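Local coordinates for putative DNA binding protein (Bacteroides thetaiotaomicron VPI-5482, PDB 3HTN) that probably binds DNA and binds metal ions, nickel in this crystal, through a PCC-domain fold that likely works as a trimer, at the interface of chains A and B. Sequence-based numbering; all coordinates share one arbitrary frame. Chains: chain A/B, Putative DNA binding protein.

Contact 1: the interface of chains A and B. Residues chain A 49, 122; chain B 83-84, 95, 134, 143, 145.
A:Glu122 reaches from chain A into a polar pocket of chain B, where B:Asn84, B:His95, B:Arg134 and B:Tyr145 receive it. B:His95 is a metal ligand of this protein, and the neighbouring chain's glutamate holds its ND1 from the second shell. The CB of A:Glu122 lies beside B:Tyr145 CE2, and CG packs against the same ring carbon at 3.6 Å. With the chain extended beyond CG (chi2 173°), the carboxylate is carried past the tyrosine. A:Glu122 OE1 accepts from B:Asn84 ND2 (2.9 Å) on its anti lone pair. B:His95 ND1 (2.8 Å) and B:Arg134 NH2 (3.0 Å) each meet A:Glu122 OE1 from out of the carboxylate plane. B:Arg134 NH1 gives A:Glu122 OE2 a nearly straight, salt-bridging hydrogen bond of 2.9 Å, in the guanidinium plane but from above the carboxylate plane. Two waters also reach OE2, one shared with B:Tyr145 N and the other with B:Asn143 O. B:Asn143 O further accepts from B:Arg134 NH1, steadying the guanidinium. A:Ile49 sets CD1 over the centre of the B:His95 ring, 3.7 Å from its centroid. An alanine in place of A:Glu122 is likely to leave the B:Arg134 charge without its mate and B:His95 freer to turn. A:Ile49 and A:Glu122 come from strands 44-52 and 120-127, and strands 80-88, 91-101, 133-137 and 142-146 build the receiving pocket, so strands line both sides of the subunit boundary.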
# COMPACT_ATOMS: atom_id res chain seq x y z
N ILE A 49 -3.32 -7.57 4.04
CA ILE A 49 -2.90 -7.49 5.43
C ILE A 49 -3.15 -8.83 6.10
O ILE A 49 -3.86 -9.71 5.57
CB ILE A 49 -3.65 -6.33 6.19
CG1 ILE A 49 -5.18 -6.52 6.15
CG2 ILE A 49 -3.27 -4.98 5.62
CD1 ILE A 49 -5.94 -5.58 7.11
N GLU A 122 -5.71 -11.61 4.54
CA GLU A 122 -6.83 -10.98 3.81
C GLU A 122 -6.27 -10.18 2.67
O GLU A 122 -5.66 -9.15 2.88
CB GLU A 122 -7.59 -10.10 4.79
CG GLU A 122 -8.20 -10.90 5.94
CD GLU A 122 -8.83 -10.08 7.04
OE1 GLU A 122 -9.04 -8.86 6.84
OE2 GLU A 122 -9.14 -10.68 8.09
N GLY B 83 -6.60 -1.37 4.47
CA GLY B 83 -7.56 -2.15 5.15
C GLY B 83 -8.74 -2.53 4.31
O GLY B 83 -8.80 -2.25 3.11
N ASN B 84 -9.66 -3.18 4.98
CA ASN B 84 -10.84 -3.63 4.29
C ASN B 84 -12.07 -3.39 5.11
O ASN B 84 -12.03 -3.08 6.30
CB ASN B 84 -10.68 -5.10 3.91
CG ASN B 84 -10.32 -5.98 5.07
OD1 ASN B 84 -11.04 -6.04 6.06
ND2 ASN B 84 -9.20 -6.71 4.94
N HIS B 95 -11.18 -3.47 9.19
CA HIS B 95 -9.92 -4.06 9.60
C HIS B 95 -8.82 -3.23 8.93
O HIS B 95 -8.68 -3.29 7.72
CB HIS B 95 -9.86 -5.52 9.18
CG HIS B 95 -8.66 -6.24 9.70
ND1 HIS B 95 -8.25 -7.45 9.18
CD2 HIS B 95 -7.78 -5.93 10.68
CE1 HIS B 95 -7.17 -7.85 9.83
NE2 HIS B 95 -6.86 -6.94 10.73
N ARG B 134 -18.08 -12.04 8.43
CA ARG B 134 -17.04 -12.73 9.19
C ARG B 134 -17.66 -13.57 10.27
O ARG B 134 -18.81 -13.35 10.68
CB ARG B 134 -16.12 -11.71 9.86
CG ARG B 134 -15.21 -10.95 8.95
CD ARG B 134 -14.57 -9.80 9.68
NE ARG B 134 -13.75 -8.99 8.78
CZ ARG B 134 -12.50 -9.26 8.44
NH1 ARG B 134 -11.88 -10.30 8.96
NH2 ARG B 134 -11.88 -8.47 7.60
N ASN B 143 -11.98 -12.60 14.28
CA ASN B 143 -13.12 -12.59 13.36
C ASN B 143 -12.57 -12.79 11.97
O ASN B 143 -11.88 -11.93 11.43
CB ASN B 143 -13.84 -11.26 13.46
CG ASN B 143 -14.36 -11.02 14.83
OD1 ASN B 143 -15.05 -11.87 15.37
ND2 ASN B 143 -13.99 -9.90 15.44
N TYR B 145 -12.91 -13.90 7.85
CA TYR B 145 -13.82 -13.87 6.71
C TYR B 145 -14.58 -15.20 6.56
O TYR B 145 -13.98 -16.27 6.70
CB TYR B 145 -13.06 -13.65 5.42
CG TYR B 145 -12.69 -12.23 5.01
CD1 TYR B 145 -13.57 -11.19 5.11
CD2 TYR B 145 -11.49 -11.99 4.34
CE1 TYR B 145 -13.24 -9.91 4.65
CE2 TYR B 145 -11.17 -10.74 3.85
CZ TYR B 145 -12.04 -9.70 4.01
OH TYR B 145 -11.78 -8.45 3.50
O HOH W 1 -7.43 -6.89 2.57
O HOH W 2 -10.13 -13.27 7.76
O HOH W 3 -9.31 -10.67 10.91

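Contact 2: the interface of chains A and B. Residues chain A 14, 19, 124; chain B 128, 132, 145.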
# COMPACT_ATOMS: atom_id res chain seq x y z
N ILE A 14 -15.47 -10.75 -7.01
CA ILE A 14 -16.26 -9.52 -7.09
C ILE A 14 -15.78 -8.75 -8.31
O ILE A 14 -14.79 -8.03 -8.24
CB ILE A 14 -16.17 -8.61 -5.87
CG1 ILE A 14 -16.54 -9.37 -4.58
CG2 ILE A 14 -17.14 -7.42 -6.06
CD1 ILE A 14 -16.40 -8.55 -3.33
N ILE A 19 -11.39 -11.49 -3.41
CA ILE A 19 -11.01 -11.34 -2.03
C ILE A 19 -10.54 -12.72 -1.62
O ILE A 19 -11.34 -13.67 -1.65
CB ILE A 19 -12.18 -10.87 -1.13
CG1 ILE A 19 -12.81 -9.60 -1.70
CG2 ILE A 19 -11.73 -10.68 0.28
CD1 ILE A 19 -11.86 -8.54 -2.18
N VAL A 124 -6.53 -8.78 -1.57
CA VAL A 124 -7.34 -8.43 -2.72
C VAL A 124 -6.46 -8.70 -3.95
O VAL A 124 -5.35 -8.14 -4.06
CB VAL A 124 -7.81 -6.98 -2.70
CG1 VAL A 124 -8.66 -6.67 -3.95
CG2 VAL A 124 -8.63 -6.70 -1.42
N TYR B 128 -17.40 -2.29 -2.92
CA TYR B 128 -17.64 -3.49 -3.71
C TYR B 128 -19.12 -3.80 -3.95
O TYR B 128 -19.41 -4.68 -4.76
CB TYR B 128 -17.05 -4.72 -3.03
CG TYR B 128 -15.56 -4.73 -2.78
CD1 TYR B 128 -14.67 -4.00 -3.56
CD2 TYR B 128 -15.05 -5.51 -1.76
CE1 TYR B 128 -13.32 -4.06 -3.33
CE2 TYR B 128 -13.70 -5.57 -1.51
CZ TYR B 128 -12.85 -4.83 -2.29
OH TYR B 128 -11.49 -4.87 -2.05
N ILE B 132 -20.14 -9.11 2.61
CA ILE B 132 -19.03 -9.99 3.01
C ILE B 132 -19.06 -10.02 4.53
O ILE B 132 -18.93 -8.98 5.17
CB ILE B 132 -17.65 -9.51 2.57
CG1 ILE B 132 -17.56 -9.48 1.04
CG2 ILE B 132 -16.57 -10.46 3.14
CD1 ILE B 132 -16.17 -9.10 0.53
N TYR B 145 -12.91 -13.90 7.85
CA TYR B 145 -13.82 -13.87 6.71
C TYR B 145 -14.58 -15.20 6.56
O TYR B 145 -13.98 -16.27 6.70
CB TYR B 145 -13.06 -13.65 5.42
CG TYR B 145 -12.69 -12.23 5.01
CD1 TYR B 145 -13.57 -11.19 5.11
CD2 TYR B 145 -11.49 -11.99 4.34
CE1 TYR B 145 -13.24 -9.91 4.65
CE2 TYR B 145 -11.17 -10.74 3.85
CZ TYR B 145 -12.04 -9.70 4.01
OH TYR B 145 -11.78 -8.45 3.50
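Strands 9-14, 17-22 and 120-127 of chain A meet a loop stretch of chain B that carries B:Tyr128 and B:Ile132, together with B strand 142-146. Both chains are copies of a PCC-domain protein (the DUF296 family), and this part of their interface is an apolar patch built from aliphatic side chains of one copy and tyrosines of the other. B:Tyr128, which has 65 Å² of its surface hidden by chain A, lies along the patch and meets a different residue at each stage of its length. Near its base, A:Ile14 crosses at about a right angle and brings its terminal methyl CD1 to 3.7 Å from B:Tyr128 CD2, while the branch methyl CG2 lies close to B:Tyr128 CB and the backbone carbonyl oxygen. The extended course of A:Ile14 (chi2 177°) carries CD1 out to the ring. Farther along, A:Ile19 comes from the opposite direction and touches B:Tyr128 CE2 with its CD1 at 3.6 Å; the same methyl also lies beside the phenol oxygen. Both CD1 methyls sit on the same side of the ring plane, displaced outward past the rim, that of A:Ile14 by CD2 and that of A:Ile19 by CE2. At the far end, A:Val124 CG2 packs against B:Tyr128 OH at 3.5 Å.

The two branches of A:Ile19 serve different partners. Its CG1 branch bends at chi2 -44° to bring CD1 toward B:Tyr128, whereas CG2 meets the B:Tyr145 ring at CE2, 3.6 Å away, with that side chain running across it. A:Ile19 thus touches two tyrosines of chain B on different sides, one with each branch. B:Ile132 adds an aliphatic contact to both isoleucines: its CD1 approaches A:Ile14 CD1 at 3.9 Å and lies 4.1 Å from A:Ile19 CG1.

The C-alpha centres of contact 1 and contact 2 lie about 9 Å apart, so the two form neighbouring parts of one A–B interface. B:Tyr145 belongs to both, packing against A:Glu122 in contact 1 and A:Ile19 in contact 2. Strand 120-127 of chain A also runs through both, supplying A:Glu122 and A:Val124. A charged, hydrated region thereby adjoins an apolar one. The chains are identical but the interface is not an exact two-fold, as would suit the three copies of the deposited assembly; the trimer is probably the biological form, though the structure alone does not prove it.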